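Local coordinates for CRISPR/cas2 protein (Pyrococcus horikoshii OT3, PDB 6K2E), which probably takes part in CRISPR adaptive immunity as a Cas2-family dimer and may bind RNA, at residues Y27-W30 with F36-E39; V6-D11 with K22-Y27. All coordinates share one frame; numbering follows the deposited sequence.

In the fold
Both contacts belong to one ferredoxin-like fold, in which the antiparallel sheet runs 29-32, 35-41, 3-11, 61-67 and helices 17-27 and 42-55 cover one face. Along the chain, strand 3-11 leads into helix 17-27, which make contact 2; the chain then passes through Tyr27, shared by both contacts, into the hairpin 29-32/35-41 of contact 1. Their centres lie about 6 Å apart. They meet where strands 35-41 and 3-11 pair, as in the probable backbone hydrogen bond from Val8 N to Phe36 O. Contact 2 thus seats the helix on the sheet, while contact 1 pairs strand 29-32, outermost within this chain, with strand 35-41.

Contact 1 of 2, residues Y27-W30 with F36-E39; sequences YLFW and FEGE
The phenyl ring of Phe36 carries the indole of Trp30 over one face, with Trp30 CD1 3.6 Å from Phe36 CZ and displaced toward the rim. The two make an offset stack: the five-membered ring of Trp30 and the ring of Phe36 have centroids 4.6 Å apart and planes inclined by 22°. At the edge of the Phe36 ring, in its plane, lies Leu28 O. The Phe29 ring is met at its edge by Glu37 CG, 4.0 Å from Phe29 CD1, the two side chains running side by side on the other face of the hairpin.

Trp30 sends CG anti to its own backbone N (chi1 -173°), and this carries the indole across Phe36, while its CB sits 3.6 Å from Phe36 CE2. Leu28, just before the strand, lays CB 3.9 Å from Phe36 CB and reaches with CD2 over the backbone of Gly38. His21 of helix 17-27 meets both Trp30 and Phe36 edge-to-face.

Phe29 and Glu37 form an antiparallel hydrogen-bonded pair, with Phe29 N giving to Glu37 O at 2.7 Å. In return Glu37 N gives to Phe29 O at 2.9 Å, nearly straight at 165° and in the carbonyl plane. Trp30 and Phe36 follow as the non-hydrogen-bonded pair. With an alanine in place of Phe36, the indole of Trp30 would probably lose its stacking surface and be left freer to turn.

The hairpin is therefore two-sided: Leu28 and Phe36 turn oily groups to the helices, whereas the Glu37 carboxylate, bridged to Arg31 and hydrogen-bonded to Tyr5 of its own chain and to Tyr65 of the second subunit, brings a negative charge to the dimer side, where the arginine probably balances it.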
ATOM      1  N   TYR A  27      10.909  12.241  -3.191  1.00 30.80           N
ATOM      2  CA  TYR A  27      11.738  11.060  -2.956  1.00 26.80           C
ATOM      3  C   TYR A  27      11.342   9.869  -3.803  1.00 24.82           C
ATOM      4  O   TYR A  27      12.206   9.039  -4.091  1.00 31.06           O
ATOM      5  CB  TYR A  27      11.684  10.618  -1.489  1.00 25.93           C
ATOM      6  CG  TYR A  27      12.214  11.605  -0.488  1.00 27.92           C
ATOM      7  CD1 TYR A  27      11.415  12.650  -0.047  1.00 30.13           C
ATOM      8  CD2 TYR A  27      13.508  11.496   0.026  1.00 31.46           C
ATOM      9  CE1 TYR A  27      11.869  13.562   0.867  1.00 28.98           C
ATOM     10  CE2 TYR A  27      13.981  12.418   0.952  1.00 32.09           C
ATOM     11  CZ  TYR A  27      13.144  13.452   1.360  1.00 32.70           C
ATOM     12  OH  TYR A  27      13.534  14.400   2.270  1.00 37.18           O
ATOM     13  N   LEU A  28      10.067   9.722  -4.174  1.00 25.09           N
ATOM     14  CA  LEU A  28       9.574   8.433  -4.652  1.00 26.01           C
ATOM     15  C   LEU A  28       8.786   8.587  -5.942  1.00 24.82           C
ATOM     16  O   LEU A  28       8.402   9.683  -6.346  1.00 31.30           O
ATOM     17  CB  LEU A  28       8.705   7.747  -3.580  1.00 24.57           C
ATOM     18  CG  LEU A  28       9.474   7.300  -2.327  1.00 27.03           C
ATOM     19  CD1 LEU A  28       8.568   6.894  -1.172  1.00 23.58           C
ATOM     20  CD2 LEU A  28      10.412   6.178  -2.706  1.00 22.85           C
ATOM     21  N   PHE A  29       8.490   7.446  -6.544  1.00 25.92           N
ATOM     22  CA  PHE A  29       7.750   7.359  -7.795  1.00 29.58           C
ATOM     23  C   PHE A  29       6.274   7.261  -7.457  1.00 29.31           C
ATOM     24  O   PHE A  29       5.859   6.392  -6.689  1.00 32.70           O
ATOM     25  CB  PHE A  29       8.243   6.148  -8.608  1.00 27.99           C
ATOM     26  CG  PHE A  29       7.288   5.656  -9.681  1.00 45.60           C
ATOM     27  CD1 PHE A  29       6.475   4.522  -9.454  1.00 42.71           C
ATOM     28  CD2 PHE A  29       7.246   6.264 -10.943  1.00 49.11           C
ATOM     29  CE1 PHE A  29       5.605   4.042 -10.448  1.00 43.06           C
ATOM     30  CE2 PHE A  29       6.375   5.786 -11.950  1.00 50.82           C
ATOM     31  CZ  PHE A  29       5.556   4.679 -11.700  1.00 50.72           C
ATOM     32  N   TRP A  30       5.490   8.162  -8.009  1.00 33.12           N
ATOM     33  CA  TRP A  30       4.046   8.114  -7.827  1.00 28.75           C
ATOM     34  C   TRP A  30       3.455   6.968  -8.634  1.00 30.51           C
ATOM     35  O   TRP A  30       3.488   6.988  -9.871  1.00 34.41           O
ATOM     36  CB  TRP A  30       3.443   9.444  -8.246  1.00 31.14           C
ATOM     37  CG  TRP A  30       2.036   9.549  -7.948  1.00 29.52           C
ATOM     38  CD1 TRP A  30       1.355   8.886  -6.980  1.00 29.45           C
ATOM     39  CD2 TRP A  30       1.105  10.368  -8.614  1.00 37.98           C
ATOM     40  NE1 TRP A  30       0.047   9.240  -6.992  1.00 27.22           N
ATOM     41  CE2 TRP A  30      -0.139  10.158  -7.992  1.00 40.83           C
ATOM     42  CE3 TRP A  30       1.192  11.277  -9.677  1.00 41.41           C
ATOM     43  CZ2 TRP A  30      -1.285  10.822  -8.397  1.00 43.62           C
ATOM     44  CZ3 TRP A  30       0.034  11.939 -10.081  1.00 35.81           C
ATOM     45  CH2 TRP A  30      -1.178  11.706  -9.443  1.00 38.79           C
ATOM     46  N   PHE A  36       2.986   5.543  -3.206  1.00 21.43           N
ATOM     47  CA  PHE A  36       4.290   5.885  -3.753  1.00 22.42           C
ATOM     48  C   PHE A  36       5.262   4.731  -3.536  1.00 22.76           C
ATOM     49  O   PHE A  36       5.186   4.016  -2.530  1.00 24.92           O
ATOM     50  CB  PHE A  36       4.852   7.132  -3.088  1.00 24.41           C
ATOM     51  CG  PHE A  36       4.234   8.413  -3.559  1.00 27.37           C
ATOM     52  CD1 PHE A  36       3.012   8.840  -3.058  1.00 27.03           C
ATOM     53  CD2 PHE A  36       4.893   9.207  -4.487  1.00 27.77           C
ATOM     54  CE1 PHE A  36       2.451  10.038  -3.498  1.00 30.33           C
ATOM     55  CE2 PHE A  36       4.340  10.391  -4.928  1.00 28.00           C
ATOM     56  CZ  PHE A  36       3.126  10.806  -4.444  1.00 26.67           C
ATOM     57  N   GLU A  37       6.222   4.579  -4.440  1.00 22.57           N
ATOM     58  CA  GLU A  37       7.207   3.524  -4.240  1.00 23.47           C
ATOM     59  C   GLU A  37       8.535   3.912  -4.871  1.00 22.40           C
ATOM     60  O   GLU A  37       8.618   4.857  -5.655  1.00 21.20           O
ATOM     61  CB  GLU A  37       6.715   2.176  -4.789  1.00 24.00           C
ATOM     62  CG  GLU A  37       6.214   2.221  -6.213  1.00 24.09           C
ATOM     63  CD  GLU A  37       5.668   0.891  -6.689  1.00 24.52           C
ATOM     64  OE1 GLU A  37       6.390  -0.122  -6.611  1.00 26.35           O
ATOM     65  OE2 GLU A  37       4.520   0.864  -7.164  1.00 25.16           O
ATOM     66  N   GLY A  38       9.576   3.191  -4.489  1.00 21.89           N
ATOM     67  CA  GLY A  38      10.882   3.373  -5.092  1.00 22.19           C
ATOM     68  C   GLY A  38      12.011   3.049  -4.134  1.00 24.25           C
ATOM     69  O   GLY A  38      11.812   2.786  -2.950  1.00 24.58           O
ATOM     70  N   GLU A  39      13.223   3.124  -4.677  1.00 25.24           N
ATOM     71  CA  GLU A  39      14.432   2.895  -3.905  1.00 25.37           C
ATOM     72  C   GLU A  39      14.787   4.120  -3.076  1.00 25.98           C
ATOM     73  O   GLU A  39      14.670   5.260  -3.529  1.00 28.43           O
ATOM     74  CB  GLU A  39      15.596   2.600  -4.837  1.00 33.95           C
ATOM     75  CG  GLU A  39      15.850   1.163  -5.184  1.00 42.14           C
ATOM     76  CD  GLU A  39      17.206   1.027  -5.824  1.00 50.52           C
ATOM     77  OE1 GLU A  39      17.281   0.670  -7.019  1.00 42.94           O
ATOM     78  OE2 GLU A  39      18.197   1.334  -5.124  1.00 51.21           O
TER

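Contact 2 of 2, residues V6-D11 with K22-Y27; sequences VIVVYD and KLLKTY
Leu24 of helix 17-27 meets Val8 and Tyr10 of strand 3-11, and across these two segments the whole interaction is apolar. With Val8 it is methyl against methyl: the side chains reach toward each other tip to tip, and Val8 CG1 lies 3.8 Å from Leu24 CD2, with Leu24 CD1 at the same range. Val8 holds CG1 anti to its backbone N (chi1 167°), which raises that methyl toward the helix. So a single valine methyl, CG1, faces both methyls of the leucine.

The second kind of contact sets an aliphatic group against an aromatic one. Leu24 CD1 approaches Tyr10 CD2 to 3.7 Å, slanting toward the ring. Tyr10 has CG between the backbone N and the carbonyl carbon (chi1 67°), a setting that stands the ring up from the strand beside Leu24; Val20 and His21, earlier in the same helix, also touch this tyrosine. One methyl, CD1, therefore serves both strand residues, whereas CD2 meets Val8.

No hydrogen bond passes between strand and helix, and the nearest CA atoms, those of Val8 and Leu24, stand 8.5 Å apart, a gap bridged by side chains. Beyond the two segments, Leu24 also packs on Phe36, and Val8 on Val62 and Ile64 of strand 61-67.

Val9 points away from the helix and packs against Val9 of the second subunit, so this inner strand has the helix layer on one face and the dimer partner on the other. Strand 3-11 followed by helix 17-27, packed on the sheet, is the first strand-helix unit of the ferredoxin-like fold of the Cas2 family. Holding helix to sheet here is left to the shape of branched and aromatic side chains, with exclusion of water as the probable driving force.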
ATOM      1  N   VAL A   6      10.864   0.855  -0.775  1.00 23.52           N
ATOM      2  CA  VAL A   6       9.727   1.195   0.078  1.00 25.42           C
ATOM      3  C   VAL A   6       8.444   1.298  -0.736  1.00 23.31           C
ATOM      4  O   VAL A   6       8.464   1.647  -1.917  1.00 23.19           O
ATOM      5  CB  VAL A   6       9.937   2.499   0.884  1.00 22.76           C
ATOM      6  CG1 VAL A   6      10.940   2.282   1.996  1.00 20.13           C
ATOM      7  CG2 VAL A   6      10.363   3.620  -0.013  1.00 28.16           C
ATOM      8  N   ILE A   7       7.320   0.981  -0.087  1.00 22.18           N
ATOM      9  CA  ILE A   7       5.975   1.240  -0.604  1.00 21.25           C
ATOM     10  C   ILE A   7       5.254   2.052   0.455  1.00 18.74           C
ATOM     11  O   ILE A   7       5.196   1.638   1.618  1.00 21.14           O
ATOM     12  CB  ILE A   7       5.175  -0.042  -0.905  1.00 21.35           C
ATOM     13  CG1 ILE A   7       5.844  -0.909  -1.949  1.00 20.58           C
ATOM     14  CG2 ILE A   7       3.779   0.295  -1.420  1.00 17.55           C
ATOM     15  CD1 ILE A   7       5.131  -2.249  -2.097  1.00 22.69           C
ATOM     16  N   VAL A   8       4.769   3.228   0.077  1.00 18.02           N
ATOM     17  CA  VAL A   8       4.173   4.196   0.999  1.00 18.62           C
ATOM     18  C   VAL A   8       2.705   4.384   0.645  1.00 18.94           C
ATOM     19  O   VAL A   8       2.377   4.731  -0.496  1.00 16.32           O
ATOM     20  CB  VAL A   8       4.914   5.542   0.985  1.00 21.10           C
ATOM     21  CG1 VAL A   8       4.104   6.603   1.679  1.00 17.71           C
ATOM     22  CG2 VAL A   8       6.269   5.392   1.652  1.00 23.36           C
ATOM     23  N   VAL A   9       1.824   4.127   1.608  1.00 17.71           N
ATOM     24  CA  VAL A   9       0.400   4.416   1.480  1.00 18.10           C
ATOM     25  C   VAL A   9       0.041   5.428   2.554  1.00 18.61           C
ATOM     26  O   VAL A   9       0.252   5.161   3.744  1.00 18.75           O
ATOM     27  CB  VAL A   9      -0.462   3.152   1.622  1.00 15.19           C
ATOM     28  CG1 VAL A   9      -1.823   3.409   1.090  1.00 13.14           C
ATOM     29  CG2 VAL A   9       0.173   1.955   0.913  1.00 14.64           C
ATOM     30  N   TYR A  10      -0.477   6.592   2.149  1.00 15.45           N
ATOM     31  CA  TYR A  10      -0.869   7.600   3.132  1.00 19.97           C
ATOM     32  C   TYR A  10      -2.378   7.744   3.216  1.00 20.47           C
ATOM     33  O   TYR A  10      -3.113   7.486   2.265  1.00 23.16           O
ATOM     34  CB  TYR A  10      -0.262   8.991   2.875  1.00 20.31           C
ATOM     35  CG  TYR A  10      -0.736   9.720   1.640  1.00 18.77           C
ATOM     36  CD1 TYR A  10      -1.762  10.649   1.694  1.00 22.34           C
ATOM     37  CD2 TYR A  10      -0.122   9.505   0.430  1.00 20.02           C
ATOM     38  CE1 TYR A  10      -2.176  11.313   0.550  1.00 25.39           C
ATOM     39  CE2 TYR A  10      -0.508  10.166  -0.686  1.00 21.12           C
ATOM     40  CZ  TYR A  10      -1.535  11.060  -0.637  1.00 23.04           C
ATOM     41  OH  TYR A  10      -1.904  11.705  -1.797  1.00 32.93           O
ATOM     42  N   ASP A  11      -2.820   8.141   4.385  1.00 20.12           N
ATOM     43  CA  ASP A  11      -4.213   8.452   4.640  1.00 17.27           C
ATOM     44  C   ASP A  11      -4.192   9.672   5.558  1.00 21.45           C
ATOM     45  O   ASP A  11      -3.919   9.552   6.753  1.00 21.77           O
ATOM     46  CB  ASP A  11      -4.922   7.264   5.240  1.00 21.74           C
ATOM     47  CG  ASP A  11      -6.364   7.535   5.489  1.00 30.51           C
ATOM     48  OD1 ASP A  11      -7.120   7.590   4.497  1.00 28.58           O
ATOM     49  OD2 ASP A  11      -6.731   7.703   6.676  1.00 34.30           O
ATOM     50  N   LYS A  22       3.311  16.211  -2.320  1.00 30.78           N
ATOM     51  CA  LYS A  22       4.468  16.895  -2.903  1.00 27.95           C
ATOM     52  C   LYS A  22       5.763  16.416  -2.261  1.00 26.78           C
ATOM     53  O   LYS A  22       6.767  16.197  -2.956  1.00 27.72           O
ATOM     54  CB  LYS A  22       4.332  18.416  -2.746  1.00 26.28           C
ATOM     55  CG  LYS A  22       3.403  19.074  -3.763  1.00 33.41           C
ATOM     56  CD  LYS A  22       3.544  20.594  -3.771  1.00 42.72           C
ATOM     57  CE  LYS A  22       2.576  21.245  -4.772  1.00 51.45           C
ATOM     58  NZ  LYS A  22       2.483  20.502  -6.067  1.00 55.24           N
ATOM     59  N   LEU A  23       5.717  16.171  -0.948  1.00 25.32           N
ATOM     60  CA  LEU A  23       6.869  15.658  -0.220  1.00 25.56           C
ATOM     61  C   LEU A  23       7.240  14.254  -0.686  1.00 30.75           C
ATOM     62  O   LEU A  23       8.429  13.982  -0.940  1.00 32.98           O
ATOM     63  CB  LEU A  23       6.565  15.678   1.276  1.00 23.75           C
ATOM     64  CG  LEU A  23       7.592  15.018   2.180  1.00 32.42           C
ATOM     65  CD1 LEU A  23       8.938  15.731   2.069  1.00 28.44           C
ATOM     66  CD2 LEU A  23       7.100  14.946   3.632  1.00 26.73           C
ATOM     67  N   LEU A  24       6.232  13.377  -0.879  1.00 30.62           N
ATOM     68  CA  LEU A  24       6.516  12.032  -1.365  1.00 27.44           C
ATOM     69  C   LEU A  24       6.972  12.011  -2.821  1.00 28.14           C
ATOM     70  O   LEU A  24       7.645  11.053  -3.216  1.00 28.66           O
ATOM     71  CB  LEU A  24       5.296  11.143  -1.196  1.00 25.27           C
ATOM     72  CG  LEU A  24       4.993  10.677   0.225  1.00 24.93           C
ATOM     73  CD1 LEU A  24       3.574  10.111   0.368  1.00 19.71           C
ATOM     74  CD2 LEU A  24       6.031   9.668   0.674  1.00 24.94           C
ATOM     75  N   LYS A  25       6.641  13.036  -3.626  1.00 28.34           N
ATOM     76  CA  LYS A  25       7.086  13.047  -5.023  1.00 31.69           C
ATOM     77  C   LYS A  25       8.544  13.486  -5.167  1.00 31.58           C
ATOM     78  O   LYS A  25       9.197  13.136  -6.155  1.00 31.71           O
ATOM     79  CB  LYS A  25       6.160  13.933  -5.879  1.00 31.61           C
ATOM     80  CG  LYS A  25       6.403  13.898  -7.440  1.00 43.85           C
ATOM     81  CD  LYS A  25       5.259  13.231  -8.284  1.00 41.71           C
ATOM     82  CE  LYS A  25       5.762  12.701  -9.672  1.00 44.59           C
ATOM     83  NZ  LYS A  25       6.192  11.238  -9.737  1.00 41.14           N
ATOM     84  N   THR A  26       9.082  14.214  -4.185  1.00 28.00           N
ATOM     85  CA  THR A  26      10.515  14.490  -4.156  1.00 26.13           C
ATOM     86  C   THR A  26      11.345  13.207  -4.021  1.00 31.17           C
ATOM     87  O   THR A  26      12.402  13.096  -4.650  1.00 32.47           O
ATOM     88  CB  THR A  26      10.860  15.537  -3.075  1.00 28.96           C
ATOM     89  OG1 THR A  26      10.375  15.130  -1.800  1.00 38.16           O
ATOM     90  CG2 THR A  26      10.203  16.829  -3.442  1.00 21.94           C
ATOM     91  N   TYR A  27      10.909  12.241  -3.191  1.00 30.80           N
ATOM     92  CA  TYR A  27      11.738  11.060  -2.956  1.00 26.80           C
ATOM     93  C   TYR A  27      11.342   9.869  -3.803  1.00 24.82           C
ATOM     94  O   TYR A  27      12.206   9.039  -4.091  1.00 31.06           O
ATOM     95  CB  TYR A  27      11.684  10.618  -1.489  1.00 25.93           C
ATOM     96  CG  TYR A  27      12.214  11.605  -0.488  1.00 27.92           C
ATOM     97  CD1 TYR A  27      11.415  12.650  -0.047  1.00 30.13           C
ATOM     98  CD2 TYR A  27      13.508  11.496   0.026  1.00 31.46           C
ATOM     99  CE1 TYR A  27      11.869  13.562   0.867  1.00 28.98           C
ATOM    100  CE2 TYR A  27      13.981  12.418   0.952  1.00 32.09           C
ATOM    101  CZ  TYR A  27      13.144  13.452   1.360  1.00 32.70           C
ATOM    102  OH  TYR A  27      13.534  14.400   2.270  1.00 37.18           O
TER